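Local coordinates for U4/U6 snRNA-associated-splicing factor PRP24 (Saccharomyces cerevisiae, PDB 4N0T), which binds U6 snRNA through its RNA recognition motifs, promotes its annealing with U4 snRNA and serves as a recycling factor of the spliceosome, at residues L284-D289 and K359-N364. Numbering follows the deposited sequence.
Sequences LFPLSD and KRYYNN. With SO4 (sulfate ion), chain C; nucleotides of chain B.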
ATOM      1  N   LEU A 284     -17.687  -2.323   8.094  1.00 16.37           N
ATOM      2  CA  LEU A 284     -16.981  -2.025   9.339  1.00 15.64           C
ATOM      3  C   LEU A 284     -16.399  -0.623   9.224  1.00 19.97           C
ATOM      4  O   LEU A 284     -15.855  -0.257   8.191  1.00 16.69           O
ATOM      5  CB  LEU A 284     -15.843  -3.026   9.554  1.00 15.22           C
ATOM      6  CG  LEU A 284     -16.248  -4.490   9.731  1.00 19.94           C
ATOM      7  CD1 LEU A 284     -15.018  -5.330  10.057  1.00 21.95           C
ATOM      8  CD2 LEU A 284     -17.309  -4.648  10.848  1.00 20.73           C
ATOM      9  N   PHE A 285     -16.511   0.172  10.285  1.00 14.33           N
ATOM     10  CA  PHE A 285     -16.054   1.557  10.246  1.00 12.39           C
ATOM     11  C   PHE A 285     -16.019   2.069  11.685  1.00 16.13           C
ATOM     12  O   PHE A 285     -16.693   1.492  12.536  1.00 18.49           O
ATOM     13  CB  PHE A 285     -17.034   2.397   9.416  1.00 14.71           C
ATOM     14  CG  PHE A 285     -18.477   2.242   9.824  1.00 17.61           C
ATOM     15  CD1 PHE A 285     -19.247   1.200   9.329  1.00 16.35           C
ATOM     16  CD2 PHE A 285     -19.067   3.154  10.698  1.00 19.53           C
ATOM     17  CE1 PHE A 285     -20.577   1.054   9.693  1.00 21.42           C
ATOM     18  CE2 PHE A 285     -20.393   3.015  11.059  1.00 19.67           C
ATOM     19  CZ  PHE A 285     -21.150   1.972  10.563  1.00 20.05           C
ATOM     20  N   PRO A 286     -15.216   3.108  11.967  1.00 18.31           N
ATOM     21  CA  PRO A 286     -14.214   3.716  11.079  1.00 19.13           C
ATOM     22  C   PRO A 286     -12.906   2.936  11.149  1.00 20.63           C
ATOM     23  O   PRO A 286     -12.557   2.389  12.205  1.00 20.01           O
ATOM     24  CB  PRO A 286     -14.020   5.102  11.690  1.00 21.17           C
ATOM     25  CG  PRO A 286     -14.169   4.838  13.181  1.00 21.58           C
ATOM     26  CD  PRO A 286     -15.243   3.770  13.296  1.00 18.92           C
ATOM     27  N   LEU A 287     -12.188   2.898  10.031  1.00 19.10           N
ATOM     28  CA  LEU A 287     -10.925   2.183   9.918  1.00 17.05           C
ATOM     29  C   LEU A 287      -9.878   3.131   9.332  1.00 17.49           C
ATOM     30  O   LEU A 287     -10.202   4.004   8.512  1.00 16.36           O
ATOM     31  CB  LEU A 287     -11.077   0.994   8.950  1.00 17.82           C
ATOM     32  CG  LEU A 287     -12.054  -0.121   9.330  1.00 20.12           C
ATOM     33  CD1 LEU A 287     -12.211  -1.156   8.206  1.00 21.48           C
ATOM     34  CD2 LEU A 287     -11.549  -0.792  10.588  1.00 24.16           C
ATOM     35  N   SER A 288      -8.625   2.940   9.742  1.00 16.35           N
ATOM     36  CA  SER A 288      -7.491   3.635   9.141  1.00 17.56           C
ATOM     37  C   SER A 288      -7.355   3.283   7.663  1.00 13.51           C
ATOM     38  O   SER A 288      -7.536   2.129   7.281  1.00 14.64           O
ATOM     39  CB  SER A 288      -6.200   3.215   9.842  1.00 17.61           C
ATOM     40  OG  SER A 288      -5.067   3.588   9.079  1.00 18.18           O
ATOM     41  N   ASP A 289      -6.995   4.262   6.844  1.00 15.00           N
ATOM     42  CA  ASP A 289      -6.757   3.968   5.433  1.00 17.73           C
ATOM     43  C   ASP A 289      -5.444   3.207   5.153  1.00 16.97           C
ATOM     44  O   ASP A 289      -5.128   2.916   3.987  1.00 15.27           O
ATOM     45  CB  ASP A 289      -6.914   5.234   4.567  1.00 22.01           C
ATOM     46  CG  ASP A 289      -5.710   6.166   4.621  1.00 21.67           C
ATOM     47  OD1 ASP A 289      -4.767   5.945   5.417  1.00 24.75           O
ATOM     48  OD2 ASP A 289      -5.727   7.153   3.844  1.00 25.91           O
ATOM     49  N   LYS A 359     -22.162   5.414   5.750  1.00 18.43           N
ATOM     50  CA  LYS A 359     -22.197   6.754   5.168  1.00 19.39           C
ATOM     51  C   LYS A 359     -22.717   7.784   6.169  1.00 20.83           C
ATOM     52  O   LYS A 359     -22.152   8.874   6.298  1.00 23.80           O
ATOM     53  CB  LYS A 359     -23.072   6.779   3.910  1.00 20.76           C
ATOM     54  CG  LYS A 359     -22.488   6.008   2.733  1.00 24.79           C
ATOM     55  CD  LYS A 359     -23.357   6.197   1.496  1.00 28.45           C
ATOM     56  CE  LYS A 359     -22.763   5.499   0.294  1.00 35.89           C
ATOM     57  NZ  LYS A 359     -23.523   5.825  -0.954  1.00 39.00           N
ATOM     58  N   ARG A 360     -23.793   7.440   6.871  1.00 22.42           N
ATOM     59  CA  ARG A 360     -24.358   8.351   7.874  1.00 25.14           C
ATOM     60  C   ARG A 360     -23.351   8.678   8.971  1.00 24.31           C
ATOM     61  O   ARG A 360     -23.196   9.840   9.366  1.00 26.84           O
ATOM     62  CB  ARG A 360     -25.654   7.789   8.472  1.00 26.79           C
ATOM     63  CG  ARG A 360     -26.879   7.985   7.572  1.00 27.65           C
ATOM     64  CD  ARG A 360     -28.179   7.559   8.266  1.00 27.48           C
ATOM     65  NE  ARG A 360     -28.272   6.111   8.437  1.00 28.20           N
ATOM     66  CZ  ARG A 360     -28.870   5.299   7.573  1.00 25.14           C
ATOM     67  NH1 ARG A 360     -29.448   5.789   6.480  1.00 29.08           N
ATOM     68  NH2 ARG A 360     -28.897   3.993   7.801  1.00 27.88           N
ATOM     69  N   TYR A 361     -22.646   7.657   9.448  1.00 21.82           N
ATOM     70  CA  TYR A 361     -21.624   7.866  10.466  1.00 20.80           C
ATOM     71  C   TYR A 361     -20.535   8.797   9.960  1.00 24.55           C
ATOM     72  O   TYR A 361     -20.120   9.722  10.661  1.00 22.83           O
ATOM     73  CB  TYR A 361     -21.017   6.536  10.934  1.00 20.18           C
ATOM     74  CG  TYR A 361     -19.986   6.718  12.023  1.00 21.44           C
ATOM     75  CD1 TYR A 361     -20.373   6.905  13.348  1.00 25.49           C
ATOM     76  CD2 TYR A 361     -18.627   6.735  11.728  1.00 19.94           C
ATOM     77  CE1 TYR A 361     -19.426   7.086  14.348  1.00 26.66           C
ATOM     78  CE2 TYR A 361     -17.679   6.910  12.712  1.00 24.99           C
ATOM     79  CZ  TYR A 361     -18.082   7.088  14.025  1.00 30.61           C
ATOM     80  OH  TYR A 361     -17.136   7.268  15.010  1.00 29.37           O
ATOM     81  N   TYR A 362     -20.082   8.563   8.728  1.00 20.69           N
ATOM     82  CA  TYR A 362     -19.057   9.405   8.141  1.00 20.67           C
ATOM     83  C   TYR A 362     -19.530  10.851   8.020  1.00 21.41           C
ATOM     84  O   TYR A 362     -18.793  11.774   8.378  1.00 24.53           O
ATOM     85  CB  TYR A 362     -18.663   8.875   6.759  1.00 20.37           C
ATOM     86  CG  TYR A 362     -17.667   9.756   6.056  1.00 21.21           C
ATOM     87  CD1 TYR A 362     -16.310   9.613   6.284  1.00 24.53           C
ATOM     88  CD2 TYR A 362     -18.087  10.736   5.162  1.00 26.74           C
ATOM     89  CE1 TYR A 362     -15.387  10.423   5.634  1.00 29.12           C
ATOM     90  CE2 TYR A 362     -17.175  11.547   4.515  1.00 25.86           C
ATOM     91  CZ  TYR A 362     -15.832  11.387   4.757  1.00 26.89           C
ATOM     92  OH  TYR A 362     -14.929  12.196   4.109  1.00 34.66           O
ATOM     93  N   ASN A 363     -20.748  11.042   7.515  1.00 24.60           N
ATOM     94  CA  ASN A 363     -21.288  12.387   7.319  1.00 24.51           C
ATOM     95  C   ASN A 363     -21.336  13.174   8.632  1.00 31.39           C
ATOM     96  O   ASN A 363     -21.008  14.364   8.664  1.00 31.00           O
ATOM     97  CB  ASN A 363     -22.676  12.325   6.663  1.00 30.39           C
ATOM     98  CG  ASN A 363     -22.636  11.750   5.251  1.00 36.84           C
ATOM     99  OD1 ASN A 363     -21.595  11.763   4.588  1.00 36.06           O
ATOM    100  ND2 ASN A 363     -23.779  11.250   4.781  1.00 39.69           N
ATOM    101  N   ASN A 364     -21.714  12.488   9.711  1.00 29.24           N
ATOM    102  CA  ASN A 364     -21.775  13.097  11.045  1.00 36.11           C
ATOM    103  C   ASN A 364     -20.425  13.575  11.580  1.00 38.89           C
ATOM    104  O   ASN A 364     -20.359  14.567  12.304  1.00 41.73           O
ATOM    105  CB  ASN A 364     -22.425  12.136  12.051  1.00 37.19           C
ATOM    106  CG  ASN A 364     -23.920  11.996  11.842  1.00 40.65           C
ATOM    107  OD1 ASN A 364     -24.536  12.799  11.142  1.00 45.07           O
ATOM    108  ND2 ASN A 364     -24.514  10.981  12.460  1.00 40.62           N
TER
HETATM  109  S   SO4 C 501     -30.623   1.889   5.508  1.00 58.72           S
HETATM  110  O1  SO4 C 501     -30.180   1.116   4.350  1.00 56.73           O
HETATM  111  O2  SO4 C 501     -30.911   3.271   5.104  1.00 53.02           O
HETATM  112  O3  SO4 C 501     -31.826   1.277   6.071  1.00 62.67           O
HETATM  113  O4  SO4 C 501     -29.573   1.855   6.521  1.00 54.34           O
ATOM    114  P     A B  54     -19.576  15.902   2.159  1.00 81.75           P
ATOM    115  OP1   A B  54     -18.851  14.601   2.171  1.00 82.83           O
ATOM    116  OP2   A B  54     -19.201  16.920   1.142  1.00 79.61           O
ATOM    117  O5'   A B  54     -21.136  15.585   2.049  1.00 83.03           O
ATOM    118  C5'   A B  54     -21.759  14.692   2.962  1.00 85.63           C
ATOM    119  C4'   A B  54     -23.258  14.864   2.987  1.00 86.91           C
ATOM    120  O4'   A B  54     -23.594  16.233   3.333  1.00 85.94           O
ATOM    121  C3'   A B  54     -23.983  14.623   1.672  1.00 86.62           C
ATOM    122  O3'   A B  54     -24.214  13.249   1.417  1.00 88.72           O
ATOM    123  C2'   A B  54     -25.262  15.430   1.849  1.00 87.24           C
ATOM    124  O2'   A B  54     -26.187  14.729   2.667  1.00 90.43           O
ATOM    125  C1'   A B  54     -24.748  16.639   2.631  1.00 85.94           C
ATOM    126  N9    A B  54     -24.376  17.755   1.744  1.00 83.34           N
ATOM    127  C8    A B  54     -23.108  18.160   1.403  1.00 81.37           C
ATOM    128  N7    A B  54     -23.075  19.191   0.598  1.00 79.73           N
ATOM    129  C5    A B  54     -24.413  19.488   0.390  1.00 80.51           C
ATOM    130  C6    A B  54     -25.044  20.481  -0.374  1.00 79.75           C
ATOM    131  N6    A B  54     -24.387  21.390  -1.100  1.00 78.03           N
ATOM    132  N1    A B  54     -26.393  20.497  -0.360  1.00 81.19           N
ATOM    133  C2    A B  54     -27.056  19.588   0.364  1.00 83.39           C
ATOM    134  N3    A B  54     -26.572  18.607   1.120  1.00 84.43           N
ATOM    135  C4    A B  54     -25.228  18.614   1.091  1.00 82.78           C
ATOM    136  P     A B  22       1.179   8.023   0.754  1.00 13.48           P
ATOM    137  OP1   A B  22       0.392   7.537   1.912  1.00 14.51           O
ATOM    138  OP2   A B  22       0.864   7.577  -0.621  1.00 12.19           O
ATOM    139  O5'   A B  22       1.102   9.607   0.834  1.00 14.51           O
ATOM    140  C5'   A B  22       1.157  10.416  -0.337  1.00 14.38           C
ATOM    141  C4'   A B  22       0.658  11.795  -0.010  1.00 14.60           C
ATOM    142  O4'   A B  22      -0.755  11.693   0.317  1.00 18.79           O
ATOM    143  C3'   A B  22       1.337  12.412   1.212  1.00 17.61           C
ATOM    144  O3'   A B  22       1.469  13.817   1.039  1.00 23.68           O
ATOM    145  C2'   A B  22       0.352  12.124   2.340  1.00 21.14           C
ATOM    146  O2'   A B  22       0.408  13.037   3.417  1.00 24.57           O
ATOM    147  C1'   A B  22      -0.985  12.194   1.618  1.00 19.71           C
ATOM    148  N9    A B  22      -2.005  11.367   2.259  1.00 27.39           N
ATOM    149  C8    A B  22      -1.984  10.017   2.491  1.00 26.48           C
ATOM    150  N7    A B  22      -3.046   9.575   3.119  1.00 32.32           N
ATOM    151  C5    A B  22      -3.814  10.712   3.320  1.00 40.75           C
ATOM    152  C6    A B  22      -5.063  10.921   3.931  1.00 48.57           C
ATOM    153  N6    A B  22      -5.795   9.948   4.478  1.00 47.16           N
ATOM    154  N1    A B  22      -5.533  12.186   3.957  1.00 53.61           N
ATOM    155  C2    A B  22      -4.802  13.164   3.407  1.00 53.19           C
ATOM    156  N3    A B  22      -3.618  13.095   2.805  1.00 46.91           N
ATOM    157  C4    A B  22      -3.178  11.825   2.796  1.00 40.53           C
TER
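Tyr361 sets its CG anti to the backbone N (chi1 -178°), which carries the ring off helix 355-365 toward strand 281-285, while Phe285 holds its CG between its own N and carbonyl carbon (chi1 51°) and turns its ring to meet it. The site belongs to the occluded RNA recognition motif, where a C-terminal helix lies against the antiparallel sheet and covers an aromatic residue on its central strand. Contact is entirely apolar: Phe285 CE2 reaches Tyr361 CB at 3.6 Å, and Phe285 CD2 lies 3.8 Å from Tyr361 CD2. The two rings meet obliquely, centroids 5.6 Å apart and planes inclined at 47°. Where the strand ends, a cis peptide bond introduces Pro286, whose CD sits 4.0 Å from Tyr361 CE2, so the tyrosine ring spans both residues. Replacing Tyr361 by alanine keeps CB against Phe285 CE2 but removes the ring, which would probably cost Phe285 CD2 its contact with the ring carbons and leave Pro286 CD without its partner on the helix. Arg351 of the adjacent strand 348-353 also touches both aromatic side chains. Beyond this apolar patch, Arg360 NH2, also salt-bridged to Asp357, donates to O4 of a sulfate ion, probably from the crystallisation liquor, with the sulfur in the guanidinium plane. Asp289, bonded to Ser119 as well, reaches the RNA: its OD2 accepts N6 of A22 of chain B at 2.9 Å.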